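Local coordinates for putative prolyl-tRNA synthetase (Leishmania major, PDB 5XIL), which probably joins L-proline to its cognate tRNA at the expense of ATP, this chain holding the class II catalytic, anticodon-binding and C-terminal zinc-containing parts, at residues C48-L60 and E177-L189. Sequence-based numbering, arbitrary orientation.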
# COMPACT_ATOMS: atom_id res chain seq x y z
N CYS A 48 -6.16 -4.50 -3.62
CA CYS A 48 -7.10 -5.18 -2.72
C CYS A 48 -6.38 -6.17 -1.84
O CYS A 48 -6.63 -6.28 -0.63
CB CYS A 48 -8.22 -5.91 -3.46
SG CYS A 48 -9.41 -4.78 -4.20
N VAL A 49 -5.46 -6.91 -2.49
CA VAL A 49 -4.64 -7.85 -1.75
C VAL A 49 -3.75 -7.16 -0.73
O VAL A 49 -3.62 -7.61 0.46
CB VAL A 49 -3.80 -8.73 -2.70
CG1 VAL A 49 -2.78 -9.55 -1.91
CG2 VAL A 49 -4.71 -9.60 -3.54
N GLN A 50 -3.15 -6.07 -1.15
CA GLN A 50 -2.32 -5.30 -0.24
C GLN A 50 -3.10 -4.83 1.01
O GLN A 50 -2.63 -4.95 2.12
CB GLN A 50 -1.73 -4.07 -0.91
CG GLN A 50 -0.59 -4.36 -1.80
CD GLN A 50 0.02 -3.11 -2.47
OE1 GLN A 50 -0.68 -2.21 -2.85
NE2 GLN A 50 1.30 -3.13 -2.64
N ARG A 51 -4.28 -4.28 0.81
CA ARG A 51 -5.11 -3.84 1.91
C ARG A 51 -5.47 -4.97 2.86
O ARG A 51 -5.26 -4.85 4.06
CB ARG A 51 -6.33 -3.14 1.39
CG ARG A 51 -5.95 -1.78 0.80
CD ARG A 51 -7.14 -1.13 0.09
NE ARG A 51 -6.76 0.16 -0.49
CZ ARG A 51 -7.45 0.75 -1.47
NH1 ARG A 51 -8.53 0.18 -1.95
NH2 ARG A 51 -7.06 1.92 -1.95
N PHE A 52 -5.93 -6.08 2.31
CA PHE A 52 -6.55 -7.17 3.02
C PHE A 52 -5.45 -7.93 3.74
O PHE A 52 -5.55 -8.17 4.90
CB PHE A 52 -7.29 -8.07 2.01
CG PHE A 52 -7.91 -9.33 2.58
CD1 PHE A 52 -9.13 -9.29 3.23
CD2 PHE A 52 -7.26 -10.56 2.49
CE1 PHE A 52 -9.73 -10.45 3.71
CE2 PHE A 52 -7.86 -11.73 2.95
CZ PHE A 52 -9.07 -11.66 3.59
N LEU A 53 -4.45 -8.41 2.98
CA LEU A 53 -3.31 -9.15 3.57
C LEU A 53 -2.44 -8.25 4.47
O LEU A 53 -2.05 -8.67 5.54
CB LEU A 53 -2.42 -9.77 2.46
CG LEU A 53 -1.18 -10.52 2.91
CD1 LEU A 53 -1.60 -11.65 3.83
CD2 LEU A 53 -0.42 -10.99 1.65
N GLY A 54 -2.21 -7.03 4.06
CA GLY A 54 -1.54 -6.04 4.88
C GLY A 54 -2.19 -5.88 6.22
O GLY A 54 -1.48 -5.79 7.23
N GLY A 55 -3.49 -5.74 6.22
CA GLY A 55 -4.24 -5.62 7.45
C GLY A 55 -4.05 -6.77 8.40
O GLY A 55 -3.79 -6.59 9.61
N LYS A 56 -4.14 -7.97 7.85
CA LYS A 56 -4.03 -9.17 8.60
C LYS A 56 -2.64 -9.35 9.20
O LYS A 56 -2.51 -9.74 10.36
CB LYS A 56 -4.38 -10.37 7.75
CG LYS A 56 -5.89 -10.50 7.44
CD LYS A 56 -6.13 -11.73 6.59
CE LYS A 56 -7.60 -12.09 6.61
NZ LYS A 56 -7.76 -13.00 7.77
N ILE A 57 -1.61 -9.03 8.42
CA ILE A 57 -0.28 -9.26 9.00
C ILE A 57 0.05 -8.15 10.03
O ILE A 57 0.72 -8.44 11.03
CB ILE A 57 0.79 -9.47 7.96
CG1 ILE A 57 0.93 -8.24 7.09
CG2 ILE A 57 0.45 -10.69 7.10
CD1 ILE A 57 2.28 -8.19 6.44
N GLU A 58 -0.49 -6.95 9.86
CA GLU A 58 -0.34 -5.90 10.88
C GLU A 58 -1.00 -6.34 12.15
O GLU A 58 -0.43 -6.22 13.26
CB GLU A 58 -0.82 -4.51 10.40
CG GLU A 58 -0.79 -3.43 11.48
CD GLU A 58 -1.15 -2.01 10.99
OE1 GLU A 58 -0.78 -1.59 9.88
OE2 GLU A 58 -1.78 -1.29 11.78
N LYS A 59 -2.18 -6.89 12.03
CA LYS A 59 -2.95 -7.33 13.16
C LYS A 59 -2.26 -8.49 13.88
O LYS A 59 -2.34 -8.62 15.12
CB LYS A 59 -4.37 -7.68 12.70
CG LYS A 59 -5.34 -7.93 13.85
CD LYS A 59 -6.81 -8.05 13.37
CE LYS A 59 -7.78 -8.20 14.56
NZ LYS A 59 -7.80 -9.59 15.06
N LEU A 60 -1.56 -9.34 13.15
CA LEU A 60 -0.77 -10.36 13.83
C LEU A 60 0.39 -9.85 14.65
O LEU A 60 0.85 -10.53 15.53
CB LEU A 60 -0.25 -11.42 12.87
CG LEU A 60 -1.28 -12.37 12.31
CD1 LEU A 60 -0.72 -13.09 11.11
CD2 LEU A 60 -1.78 -13.36 13.32
N GLU A 177 -0.21 -19.35 10.88
CA GLU A 177 -1.05 -18.17 10.88
C GLU A 177 -0.94 -17.45 9.54
O GLU A 177 -1.97 -17.01 8.98
CB GLU A 177 -0.75 -17.21 12.02
CG GLU A 177 -1.30 -17.73 13.37
CD GLU A 177 -0.71 -16.99 14.57
OE1 GLU A 177 0.40 -16.43 14.53
OE2 GLU A 177 -1.36 -17.00 15.61
N ILE A 178 0.27 -17.34 9.07
CA ILE A 178 0.55 -16.68 7.83
C ILE A 178 -0.03 -17.48 6.67
O ILE A 178 -0.67 -16.91 5.77
CB ILE A 178 2.08 -16.42 7.65
CG1 ILE A 178 2.59 -15.37 8.63
CG2 ILE A 178 2.39 -16.05 6.18
CD1 ILE A 178 2.09 -13.96 8.38
N LEU A 179 0.13 -18.80 6.72
CA LEU A 179 -0.50 -19.65 5.73
C LEU A 179 -2.00 -19.48 5.67
O LEU A 179 -2.54 -19.38 4.57
CB LEU A 179 -0.15 -21.16 5.92
CG LEU A 179 -0.52 -22.01 4.70
CD1 LEU A 179 0.45 -21.74 3.59
CD2 LEU A 179 -0.53 -23.48 5.06
N GLU A 180 -2.65 -19.36 6.84
CA GLU A 180 -4.08 -19.05 6.87
C GLU A 180 -4.44 -17.73 6.22
O GLU A 180 -5.48 -17.63 5.53
CB GLU A 180 -4.66 -19.18 8.27
CG GLU A 180 -4.71 -20.59 8.77
CD GLU A 180 -5.46 -21.62 7.87
OE1 GLU A 180 -6.45 -21.32 7.23
OE2 GLU A 180 -5.03 -22.77 7.91
N CYS A 181 -3.58 -16.72 6.41
CA CYS A 181 -3.76 -15.48 5.74
C CYS A 181 -3.74 -15.64 4.21
O CYS A 181 -4.57 -15.04 3.51
CB CYS A 181 -2.68 -14.44 6.11
SG CYS A 181 -2.72 -13.90 7.81
N TYR A 182 -2.78 -16.42 3.71
CA TYR A 182 -2.65 -16.62 2.28
C TYR A 182 -3.89 -17.41 1.74
O TYR A 182 -4.40 -17.13 0.64
CB TYR A 182 -1.32 -17.36 2.01
CG TYR A 182 -0.05 -16.56 2.25
CD1 TYR A 182 -0.07 -15.16 2.37
CD2 TYR A 182 1.18 -17.19 2.33
CE1 TYR A 182 1.08 -14.45 2.54
CE2 TYR A 182 2.30 -16.49 2.50
CZ TYR A 182 2.30 -15.14 2.59
OH TYR A 182 3.49 -14.43 2.66
N ALA A 183 -4.29 -18.46 2.47
CA ALA A 183 -5.48 -19.21 2.13
C ALA A 183 -6.66 -18.23 2.03
O ALA A 183 -7.51 -18.39 1.13
CB ALA A 183 -5.79 -20.30 3.14
N SER A 184 -6.75 -17.34 2.99
CA SER A 184 -7.85 -16.37 3.04
C SER A 184 -7.82 -15.41 1.87
O SER A 184 -8.85 -15.05 1.34
CB SER A 184 -7.88 -15.59 4.32
OG SER A 184 -7.94 -16.48 5.39
N VAL A 185 -6.66 -14.95 1.48
CA VAL A 185 -6.51 -14.24 0.20
C VAL A 185 -7.20 -14.92 -0.96
O VAL A 185 -8.09 -14.33 -1.61
CB VAL A 185 -5.04 -13.87 -0.16
CG1 VAL A 185 -4.94 -13.27 -1.55
CG2 VAL A 185 -4.50 -12.90 0.87
N TYR A 186 -6.83 -16.17 -1.22
CA TYR A 186 -7.38 -16.89 -2.33
C TYR A 186 -8.89 -17.12 -2.16
O TYR A 186 -9.66 -16.80 -3.05
CB TYR A 186 -6.70 -18.26 -2.46
CG TYR A 186 -5.40 -18.14 -3.22
CD1 TYR A 186 -5.42 -17.97 -4.60
CD2 TYR A 186 -4.16 -18.16 -2.60
CE1 TYR A 186 -4.28 -17.85 -5.35
CE2 TYR A 186 -2.97 -18.04 -3.33
CZ TYR A 186 -3.03 -17.96 -4.72
OH TYR A 186 -1.93 -17.75 -5.55
N GLU A 187 -9.26 -17.57 -0.98
CA GLU A 187 -10.66 -17.96 -0.75
C GLU A 187 -11.64 -16.76 -0.64
O GLU A 187 -12.71 -16.74 -1.31
CB GLU A 187 -10.78 -18.87 0.47
CG GLU A 187 -10.17 -20.24 0.35
CD GLU A 187 -10.06 -21.01 1.67
OE1 GLU A 187 -10.07 -20.40 2.71
OE2 GLU A 187 -9.85 -22.24 1.66
N GLN A 188 -11.27 -15.82 0.22
CA GLN A 188 -12.15 -14.73 0.63
C GLN A 188 -12.08 -13.59 -0.34
O GLN A 188 -13.11 -12.97 -0.59
CB GLN A 188 -11.85 -14.27 2.03
CG GLN A 188 -12.08 -15.38 3.00
CD GLN A 188 -11.78 -14.97 4.40
OE1 GLN A 188 -11.80 -13.77 4.77
NE2 GLN A 188 -11.48 -15.95 5.20
N LEU A 189 -10.91 -13.30 -0.92
CA LEU A 189 -10.85 -12.25 -1.94
C LEU A 189 -11.07 -12.75 -3.31
O LEU A 189 -11.76 -12.12 -4.10
CB LEU A 189 -9.56 -11.44 -1.90
CG LEU A 189 -9.40 -10.36 -0.89
CD1 LEU A 189 -8.06 -9.69 -1.27
CD2 LEU A 189 -10.47 -9.30 -0.98
O HOH W 1 -6.61 -15.59 8.05
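Phe-52 lays one face of its ring against Leu-189, whose CG sits 4.1 Å from the ring centroid in a CH-pi contact. The ring is a knob in a hole formed by Ser-184, Val-185, Gln-188 and Leu-189. This is antiparallel helix packing in the class II synthetase catalytic domain; the axes of segments 48-60 and 177-189 run 154° apart in direction. Phe-52 CG lies anti to the backbone N (chi1 176°), which sends the ring across to helix 177-189. At the ring edge, Val-185 CG2 is 4.0 Å from Phe-52 CD2. Gln-188 OE1 also comes to the edge, 3.6 Å from Phe-52 CZ, with the amide turned 76° from the ring plane.

Further along, aliphatic side chains and Cys-181 take over, with the Tyr-182 ring at one side. Leu-53 CD1 meets Cys-181 CB at 3.8 Å, while its other methyl, CD2, reaches the edge of the Tyr-182 ring at CE1, whose hydroxyl is hydrogen-bonded to Gln-159. Ile-178 CD1 touches Leu-60 CD1 and, in one of its two conformers, Ile-57 CG2. Leu-60 CD1 also rests 3.9 Å from Cys-181 SG, and its CD2 lies beside the carboxylate end of Glu-177, which forms a salt bridge with Lys-173.

Both helices also pack on strand 253-265, Val-49 and Tyr-182 on Leu-264 and Ile-178 and Tyr-182 on Trp-262, while Arg-51 and Glu-58 form salt bridges with Glu-58 and Arg-51 of the second subunit, so helix 48-60 takes part in the dimer contact as well.

A water joins the two helices. Lys-56 bends at its last torsion, and NZ donates to this water at 2.8 Å. The water donates to Ser-184 OG, which in turn donates to Glu-180 O at 2.7 Å, from the face of the carbonyl plane opposite Ser-184 N.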